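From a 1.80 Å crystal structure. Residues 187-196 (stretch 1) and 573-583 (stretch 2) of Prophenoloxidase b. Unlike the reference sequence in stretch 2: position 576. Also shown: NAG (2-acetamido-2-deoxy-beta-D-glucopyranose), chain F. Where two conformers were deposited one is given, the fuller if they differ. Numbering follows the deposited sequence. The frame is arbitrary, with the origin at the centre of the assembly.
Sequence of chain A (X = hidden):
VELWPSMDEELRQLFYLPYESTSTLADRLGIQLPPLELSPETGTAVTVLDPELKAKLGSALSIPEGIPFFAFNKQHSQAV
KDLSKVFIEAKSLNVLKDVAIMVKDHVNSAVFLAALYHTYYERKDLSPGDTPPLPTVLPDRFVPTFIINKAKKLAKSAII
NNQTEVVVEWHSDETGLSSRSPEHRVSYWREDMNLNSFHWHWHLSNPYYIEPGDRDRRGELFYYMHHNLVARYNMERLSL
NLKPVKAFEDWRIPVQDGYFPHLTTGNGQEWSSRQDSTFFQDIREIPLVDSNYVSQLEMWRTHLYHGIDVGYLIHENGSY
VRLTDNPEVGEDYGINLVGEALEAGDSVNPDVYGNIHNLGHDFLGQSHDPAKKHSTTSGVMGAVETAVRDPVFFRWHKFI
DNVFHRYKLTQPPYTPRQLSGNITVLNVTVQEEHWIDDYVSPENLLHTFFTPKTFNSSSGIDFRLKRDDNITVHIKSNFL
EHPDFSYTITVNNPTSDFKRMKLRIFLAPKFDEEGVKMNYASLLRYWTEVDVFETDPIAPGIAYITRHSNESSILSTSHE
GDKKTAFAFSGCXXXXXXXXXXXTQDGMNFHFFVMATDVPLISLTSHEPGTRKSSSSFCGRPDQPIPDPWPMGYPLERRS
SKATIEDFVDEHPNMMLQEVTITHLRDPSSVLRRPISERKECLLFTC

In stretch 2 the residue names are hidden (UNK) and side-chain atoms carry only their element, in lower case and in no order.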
ATOM      1  N   SER A 187      -3.189  29.387  15.507  1.00 16.46           N
ATOM      2  CA  SER A 187      -1.926  29.416  16.235  0.51 17.23           C
ATOM      3  C   SER A 187      -1.888  30.523  17.298  1.00 19.58           C
ATOM      4  O   SER A 187      -1.244  30.358  18.329  1.00 19.24           O
ATOM      5  CB  SER A 187      -0.721  29.520  15.288  0.51 20.49           C
ATOM      6  OG  SER A 187      -0.623  30.803  14.702  0.51 23.05           O
ATOM      7  N   TYR A 188      -2.586  31.639  17.069  1.00 20.61           N
ATOM      8  CA  TYR A 188      -2.607  32.705  18.086  1.00 26.42           C
ATOM      9  C   TYR A 188      -3.131  32.186  19.430  1.00 25.57           C
ATOM     10  O   TYR A 188      -2.708  32.641  20.499  1.00 22.89           O
ATOM     11  CB  TYR A 188      -3.447  33.915  17.636  1.00 23.53           C
ATOM     12  CG  TYR A 188      -4.914  33.603  17.591  1.00 20.07           C
ATOM     13  CD1 TYR A 188      -5.480  33.056  16.454  1.00 19.86           C
ATOM     14  CD2 TYR A 188      -5.737  33.836  18.695  1.00 19.05           C
ATOM     15  CE1 TYR A 188      -6.807  32.748  16.409  1.00 20.09           C
ATOM     16  CE2 TYR A 188      -7.076  33.533  18.652  1.00 19.87           C
ATOM     17  CZ  TYR A 188      -7.601  32.991  17.504  1.00 27.34           C
ATOM     18  OH  TYR A 188      -8.930  32.674  17.440  1.00 24.91           O
ATOM     19  N   TRP A 189      -4.051  31.228  19.370  1.00 17.63           N
ATOM     20  CA  TRP A 189      -4.704  30.706  20.562  1.00 16.57           C
ATOM     21  C   TRP A 189      -3.843  29.606  21.176  1.00 18.30           C
ATOM     22  O   TRP A 189      -3.561  29.634  22.376  1.00 16.92           O
ATOM     23  CB  TRP A 189      -6.096  30.196  20.184  1.00 15.47           C
ATOM     24  CG  TRP A 189      -7.122  30.033  21.298  1.00 16.37           C
ATOM     25  CD1 TRP A 189      -8.011  30.981  21.746  1.00 16.72           C
ATOM     26  CD2 TRP A 189      -7.408  28.835  22.042  1.00 17.53           C
ATOM     27  NE1 TRP A 189      -8.819  30.445  22.733  1.00 15.32           N
ATOM     28  CE2 TRP A 189      -8.465  29.135  22.938  1.00 18.38           C
ATOM     29  CE3 TRP A 189      -6.872  27.537  22.040  1.00 13.65           C
ATOM     30  CZ2 TRP A 189      -8.990  28.184  23.829  1.00 14.37           C
ATOM     31  CZ3 TRP A 189      -7.386  26.599  22.922  1.00 14.48           C
ATOM     32  CH2 TRP A 189      -8.446  26.922  23.792  1.00 16.48           C
ATOM     33  N   ARG A 190      -3.395  28.650  20.358  1.00 17.90           N
ATOM     34  CA  ARG A 190      -2.539  27.580  20.864  1.00 16.93           C
ATOM     35  C   ARG A 190      -1.229  28.121  21.456  1.00 15.89           C
ATOM     36  O   ARG A 190      -0.700  27.572  22.424  1.00 15.96           O
ATOM     37  CB  ARG A 190      -2.212  26.564  19.748  1.00 14.11           C
ATOM     38  CG  ARG A 190      -3.409  25.727  19.265  1.00 15.53           C
ATOM     39  CD  ARG A 190      -2.892  24.476  18.513  1.00 15.59           C
ATOM     40  NE  ARG A 190      -1.998  24.926  17.447  1.00 13.48           N
ATOM     41  CZ  ARG A 190      -2.373  25.107  16.181  1.00 16.96           C
ATOM     42  NH1 ARG A 190      -3.601  24.788  15.781  1.00 17.48           N
ATOM     43  NH2 ARG A 190      -1.501  25.574  15.298  1.00 18.88           N
ATOM     44  N   GLU A 191      -0.710  29.197  20.876  1.00 15.65           N
ATOM     45  CA  GLU A 191       0.576  29.742  21.303  1.00 16.20           C
ATOM     46  C   GLU A 191       0.434  30.860  22.343  1.00 20.36           C
ATOM     47  O   GLU A 191       1.431  31.393  22.821  1.00 20.14           O
ATOM     48  CB  GLU A 191       1.377  30.207  20.083  1.00 16.22           C
ATOM     49  CG  GLU A 191       1.797  29.016  19.180  1.00 18.97           C
ATOM     50  CD  GLU A 191       2.416  29.429  17.853  1.00 26.10           C
ATOM     51  OE1 GLU A 191       2.622  30.642  17.621  1.00 21.81           O
ATOM     52  OE2 GLU A 191       2.712  28.527  17.031  1.00 22.79           O
ATOM     53  N   ASP A 192      -0.805  31.178  22.712  1.00 18.04           N
ATOM     54  CA  ASP A 192      -1.069  32.221  23.714  1.00 17.57           C
ATOM     55  C   ASP A 192      -0.236  31.955  24.965  1.00 18.44           C
ATOM     56  O   ASP A 192      -0.311  30.876  25.555  1.00 18.32           O
ATOM     57  CB  ASP A 192      -2.560  32.254  24.065  1.00 16.60           C
ATOM     58  CG  ASP A 192      -2.907  33.347  25.078  1.00 23.59           C
ATOM     59  OD1 ASP A 192      -2.497  33.233  26.251  1.00 24.71           O
ATOM     60  OD2 ASP A 192      -3.606  34.308  24.706  1.00 24.01           O
ATOM     61  N   MET A 193       0.598  32.917  25.355  1.00 18.30           N
ATOM     62  CA  MET A 193       1.537  32.656  26.448  1.00 20.80           C
ATOM     63  C   MET A 193       0.843  32.393  27.783  1.00 16.90           C
ATOM     64  O   MET A 193       1.340  31.617  28.604  1.00 19.37           O
ATOM     65  CB  MET A 193       2.588  33.772  26.559  1.00 18.27           C
ATOM     66  CG  MET A 193       2.046  35.131  26.958  1.00 25.70           C
ATOM     67  SD  MET A 193       3.415  36.324  27.014  1.00 29.21           S
ATOM     68  CE  MET A 193       4.064  36.174  25.340  1.00 27.13           C
ATOM     69  N   ASN A 194      -0.315  33.012  27.995  1.00 19.77           N
ATOM     70  CA  ASN A 194      -1.061  32.777  29.223  1.00 21.08           C
ATOM     71  C   ASN A 194      -1.683  31.381  29.258  1.00 19.96           C
ATOM     72  O   ASN A 194      -1.763  30.746  30.314  1.00 18.30           O
ATOM     73  CB  ASN A 194      -2.146  33.837  29.399  1.00 23.26           C
ATOM     74  CG  ASN A 194      -1.573  35.230  29.600  1.00 31.67           C
ATOM     75  OD1 ASN A 194      -0.603  35.415  30.332  1.00 33.52           O
ATOM     76  ND2 ASN A 194      -2.168  36.216  28.936  1.00 36.49           N
ATOM     77  N   LEU A 195      -2.123  30.897  28.104  1.00 18.71           N
ATOM     78  CA  LEU A 195      -2.693  29.553  28.042  1.00 17.59           C
ATOM     79  C   LEU A 195      -1.630  28.494  28.294  1.00 14.37           C
ATOM     80  O   LEU A 195      -1.859  27.522  29.028  1.00 16.45           O
ATOM     81  CB  LEU A 195      -3.357  29.317  26.687  1.00 17.55           C
ATOM     82  CG  LEU A 195      -4.112  27.990  26.579  1.00 16.77           C
ATOM     83  CD1 LEU A 195      -5.273  27.940  27.574  1.00 19.85           C
ATOM     84  CD2 LEU A 195      -4.629  27.804  25.158  1.00 15.76           C
ATOM     85  N   ASN A 196      -0.469  28.669  27.666  1.00 14.32           N
ATOM     86  CA  ASN A 196       0.643  27.763  27.901  1.00 15.48           C
ATOM     87  C   ASN A 196       1.129  27.799  29.353  1.00 16.51           C
ATOM     88  O   ASN A 196       1.464  26.762  29.916  1.00 15.80           O
ATOM     89  CB  ASN A 196       1.788  28.037  26.917  1.00 17.60           C
ATOM     90  CG  ASN A 196       1.506  27.474  25.542  1.00 19.79           C
ATOM     91  OD1 ASN A 196       1.864  26.327  25.248  1.00 18.20           O
ATOM     92  ND2 ASN A 196       0.851  28.267  24.691  1.00 17.39           N
ATOM     93  N   UNK A 573      -4.932  29.817  36.566  1.00 19.72           N
ATOM     94  CA  UNK A 573      -6.169  30.456  36.117  1.00 22.42           C
ATOM     95  C   UNK A 573      -6.400  30.229  34.630  1.00 23.70           C
ATOM     96  O   UNK A 573      -5.458  30.360  33.838  1.00 20.57           O
ATOM     97  o   UNK A 573      -7.261  32.650  35.948  1.00 23.94           O
ATOM     98  c   UNK A 573      -6.080  31.968  36.366  1.00 22.24           C
ATOM     99  N   UNK A 574      -7.640  29.930  34.228  1.00 23.01           N
ATOM    100  CA  UNK A 574      -7.950  30.016  32.801  1.00 18.15           C
ATOM    101  C   UNK A 574      -7.620  31.452  32.397  1.00 22.94           C
ATOM    102  O   UNK A 574      -7.896  32.366  33.161  1.00 21.85           O
ATOM    103  c   UNK A 574      -8.542  26.641  29.096  1.00 21.73           C
ATOM    104  n   UNK A 574     -10.265  30.357  28.962  1.00 20.55           N
ATOM    105  c   UNK A 574      -8.937  27.101  27.834  1.00 18.27           C
ATOM    106  c   UNK A 574      -9.522  28.332  27.669  1.00 16.55           C
ATOM    107  c   UNK A 574      -9.421  29.708  32.512  1.00 16.92           C
ATOM    108  c   UNK A 574      -8.734  27.415  30.239  1.00 20.67           C
ATOM    109  c   UNK A 574      -9.679  29.709  31.034  1.00 19.08           C
ATOM    110  c   UNK A 574     -10.231  30.714  30.292  1.00 19.15           C
ATOM    111  c   UNK A 574      -9.711  29.112  28.820  1.00 17.64           C
ATOM    112  c   UNK A 574      -9.322  28.674  30.105  1.00 17.09           C
ATOM    113  N   UNK A 575      -6.999  31.665  31.222  1.00 16.98           N
ATOM    114  CA  UNK A 575      -6.638  33.051  30.879  1.00 19.73           C
ATOM    115  C   UNK A 575      -7.858  33.956  30.720  1.00 23.21           C
ATOM    116  O   UNK A 575      -8.759  33.639  29.936  1.00 19.37           O
ATOM    117  c   UNK A 575      -5.394  31.515  29.540  1.00 22.35           C
ATOM    118  c   UNK A 575      -6.442  30.696  30.257  1.00 18.21           C
ATOM    119  c   UNK A 575      -5.930  32.906  29.528  1.00 23.18           C
ATOM    120  N   UNK A 576      -7.889  35.073  31.447  1.00 21.92           N
ATOM    121  CA  UNK A 576      -9.036  35.971  31.349  1.00 21.50           C
ATOM    122  C   UNK A 576      -9.232  36.426  29.909  1.00 18.78           C
ATOM    123  O   UNK A 576     -10.370  36.558  29.445  1.00 21.99           O
ATOM    124  c   UNK A 576      -9.852  39.574  32.519  1.00 37.82           C
ATOM    125  n   UNK A 576     -10.035  40.530  29.858  1.00 33.37           N
ATOM    126  n   UNK A 576     -11.983  41.651  30.338  1.00 33.56           N
ATOM    127  c   UNK A 576      -8.904  37.189  32.288  1.00 23.08           C
ATOM    128  c   UNK A 576     -10.978  40.872  30.733  1.00 43.23           C
ATOM    129  c   UNK A 576     -10.157  38.083  32.264  1.00 28.07           C
ATOM    130  n   UNK A 576     -10.915  40.438  31.995  1.00 37.82           N
ATOM    131  N   UNK A 577      -8.129  36.634  29.193  1.00 18.73           N
ATOM    132  CA  UNK A 577      -8.223  37.126  27.821  1.00 23.87           C
ATOM    133  C   UNK A 577      -8.820  36.105  26.847  1.00 18.79           C
ATOM    134  O   UNK A 577      -9.281  36.476  25.755  1.00 19.85           O
ATOM    135  c   UNK A 577      -6.874  37.651  27.316  1.00 19.14           C
ATOM    136  n   UNK A 577      -5.588  36.279  25.771  1.00 20.00           N
ATOM    137  o   UNK A 577      -5.354  35.923  27.974  1.00 22.29           O
ATOM    138  c   UNK A 577      -5.870  36.536  27.047  1.00 22.53           C
ATOM    139  N   UNK A 578      -8.834  34.832  27.251  1.00 17.97           N
ATOM    140  CA  UNK A 578      -9.462  33.774  26.435  1.00 17.33           C
ATOM    141  C   UNK A 578     -10.757  33.274  27.055  1.00 19.91           C
ATOM    142  O   UNK A 578     -11.232  32.180  26.750  1.00 18.10           O
ATOM    143  c   UNK A 578      -7.317  33.658  24.216  1.00 17.49           C
ATOM    144  c   UNK A 578      -8.496  32.595  26.203  1.00 17.20           C
ATOM    145  c   UNK A 578      -7.150  32.935  25.563  1.00 16.47           C
ATOM    146  c   UNK A 578      -6.314  31.651  25.380  1.00 18.19           C
ATOM    147  N   UNK A 579     -11.349  34.083  27.929  1.00 19.53           N
ATOM    148  CA  UNK A 579     -12.566  33.678  28.610  1.00 18.21           C
ATOM    149  C   UNK A 579     -13.761  33.563  27.659  1.00 15.88           C
ATOM    150  O   UNK A 579     -14.690  32.792  27.907  1.00 18.24           O
ATOM    151  n   UNK A 579     -14.896  35.007  32.754  1.00 21.43           N
ATOM    152  o   UNK A 579     -13.518  36.431  31.665  1.00 22.14           O
ATOM    153  c   UNK A 579     -12.871  34.689  29.715  1.00 19.46           C
ATOM    154  c   UNK A 579     -14.093  34.408  30.535  1.00 20.62           C
ATOM    155  c   UNK A 579     -14.157  35.371  31.703  1.00 30.94           C
ATOM    156  N   UNK A 580     -13.738  34.336  26.577  1.00 17.90           N
ATOM    157  CA  UNK A 580     -14.829  34.348  25.611  1.00 16.92           C
ATOM    158  C   UNK A 580     -14.299  33.754  24.306  1.00 16.45           C
ATOM    159  O   UNK A 580     -13.257  34.189  23.816  1.00 20.16           O
ATOM    160  c   UNK A 580     -16.389  35.873  24.267  1.00 19.61           C
ATOM    161  c   UNK A 580     -15.324  35.800  25.384  1.00 21.01           C
ATOM    162  c   UNK A 580     -15.880  36.379  26.708  1.00 19.12           C
ATOM    163  N   UNK A 581     -15.000  32.753  23.748  1.00 19.99           N
ATOM    164  CA  UNK A 581     -14.590  32.246  22.422  1.00 16.61           C
ATOM    165  C   UNK A 581     -14.569  33.384  21.395  1.00 21.89           C
ATOM    166  O   UNK A 581     -15.332  34.337  21.533  1.00 20.63           O
ATOM    167  c   UNK A 581     -16.115  31.976  24.322  1.00 20.14           C
ATOM    168  c   UNK A 581     -15.691  31.236  22.079  1.00 17.63           C
ATOM    169  c   UNK A 581     -16.169  30.738  23.423  1.00 19.90           C
ATOM    170  N   UNK A 582     -13.704  33.286  20.388  1.00 18.69           N
ATOM    171  CA  UNK A 582     -13.523  34.358  19.402  0.62 17.09           C
ATOM    172  C   UNK A 582     -14.826  34.836  18.772  1.00 22.31           C
ATOM    173  O   UNK A 582     -15.074  36.046  18.672  1.00 19.98           O
ATOM    174  c   UNK A 582     -12.051  35.477  13.873  0.62 23.36           C
ATOM    175  c   UNK A 582     -11.656  34.228  15.985  0.62 19.41           C
ATOM    176  n   UNK A 582     -11.576  36.263  12.910  0.62 26.99           N
ATOM    177  n   UNK A 582     -13.319  35.081  13.820  0.62 15.71           N
ATOM    178  c   UNK A 582     -12.570  33.899  18.290  0.62 17.51           C
ATOM    179  n   UNK A 582     -11.259  35.108  14.882  0.62 20.70           N
ATOM    180  c   UNK A 582     -12.292  34.932  17.194  0.62 19.59           C
ATOM    181  N   UNK A 583     -15.663  33.894  18.347  1.00 18.12           N
ATOM    182  CA  UNK A 583     -16.864  34.250  17.611  1.00 19.71           C
ATOM    183  C   UNK A 583     -16.509  34.700  16.202  1.00 22.68           C
ATOM    184  O   UNK A 583     -15.351  34.582  15.767  1.00 19.17           O
TER
HETATM  185  C1  NAG F 704     -11.415  42.721  35.025  1.00 41.01           C
HETATM  186  C2  NAG F 704     -11.490  44.159  35.546  1.00 50.40           C
HETATM  187  C3  NAG F 704     -10.834  45.099  34.543  1.00 47.97           C
HETATM  188  C4  NAG F 704      -9.394  44.665  34.308  1.00 50.44           C
HETATM  189  C5  NAG F 704      -9.302  43.176  33.980  1.00 49.65           C
HETATM  190  C6  NAG F 704      -7.849  42.722  34.035  1.00 46.12           C
HETATM  191  C7  NAG F 704     -13.198  44.964  37.077  1.00 57.44           C
HETATM  192  C8  NAG F 704     -14.399  45.856  37.190  1.00 45.99           C
HETATM  193  N2  NAG F 704     -12.854  44.570  35.849  1.00 52.02           N
HETATM  194  O3  NAG F 704     -10.847  46.421  35.026  1.00 47.73           O
HETATM  195  O4  NAG F 704      -8.839  45.411  33.247  1.00 55.76           O
HETATM  196  O5  NAG F 704     -10.044  42.385  34.892  1.00 50.97           O
HETATM  197  O6  NAG F 704      -7.495  42.515  35.385  1.00 54.48           O
HETATM  198  O7  NAG F 704     -12.577  44.627  38.087  1.00 52.65           O
HETATM  199  O   HOH W   1     -11.064  32.379  23.150  1.00 18.55           O

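Position 573 carries one carbon and then one oxygen, the oxygen lying 2.9 Å from the backbone O of position 574; it touches nothing on stretch 1. That is a serine, Ser573, its OG donating to that carbonyl.

Position 574 has one carbon leading into fused five- and six-membered rings with a single nitrogen, which only tryptophan provides. Its CA-to-CB bond points away from stretch 1, yet the large ring returns to it: in Trp574, CH2 lies 3.8 Å from Leu195 CD1, which sits over a ring face, while Trp189 CZ2 approaches the edge, 3.9 Å from Trp574 CZ2.

At 575 three carbons close onto the backbone N, the mark of proline. Pro575 points toward stretch 1 and rests on a helix start, its CG 3.6 Å from Leu195 N and 3.7 Å from Asn194 C.

Position 576 shows three carbons, a nitrogen, and a carbon bearing two more nitrogens: an arginine. Arg576, where the reference has Gln, leads away from stretch 1, bringing its NE to 3.6 Å from NAG O5.

Position 577 has two carbons, the second carrying one oxygen and one nitrogen. This amide is Asn577. Its ND2 donates to Asp192 OD2 at 3.0 Å, nearly straight, and its OD1 accepts a weak bond from Asn194 ND2 at 3.3 Å.

Four carbons forked at the second make 578 a leucine. Leu578 has the most area covered by stretch 1: CD1 stands 4.0 Å from the centroid of the Trp189 five-membered ring, over its face, and CD2 is 3.7 Å from Trp189 CD1. Its backbone O accepts from Trp574 NE1 at 3.0 Å.

Position 579, three carbons ending in one oxygen and one nitrogen, is Gln579; 580, one carbon carrying two, is Val580; 581, three carbons in a ring with N, is Pro581. None touches stretch 1 directly, but a water accepts from Trp189 NE1 and donates to Val580 O.

Position 582 repeats the guanidinium pattern. Arg582 packs its CD 3.5 Å from Tyr188 OH. Position 583 has no side chain and a positive phi, which suits Gly583.

The rule is to let one residue serve two purposes. Asp192 caps its helix through OD1, accepting from Leu195 N and, weakly, Asn194 N, leaving OD2 for Asn577. Beside this polar clasp, leucines and tryptophans are exchanged: Leu578 covers Trp189, and Leu195 covers Trp574. The bond from Trp574 NE1 to Leu578 O ties stretch 2 to itself, satisfying the indole nitrogen while its carbons pack.

Stretch 2, residues 573-583: SWPRNLQVPRG
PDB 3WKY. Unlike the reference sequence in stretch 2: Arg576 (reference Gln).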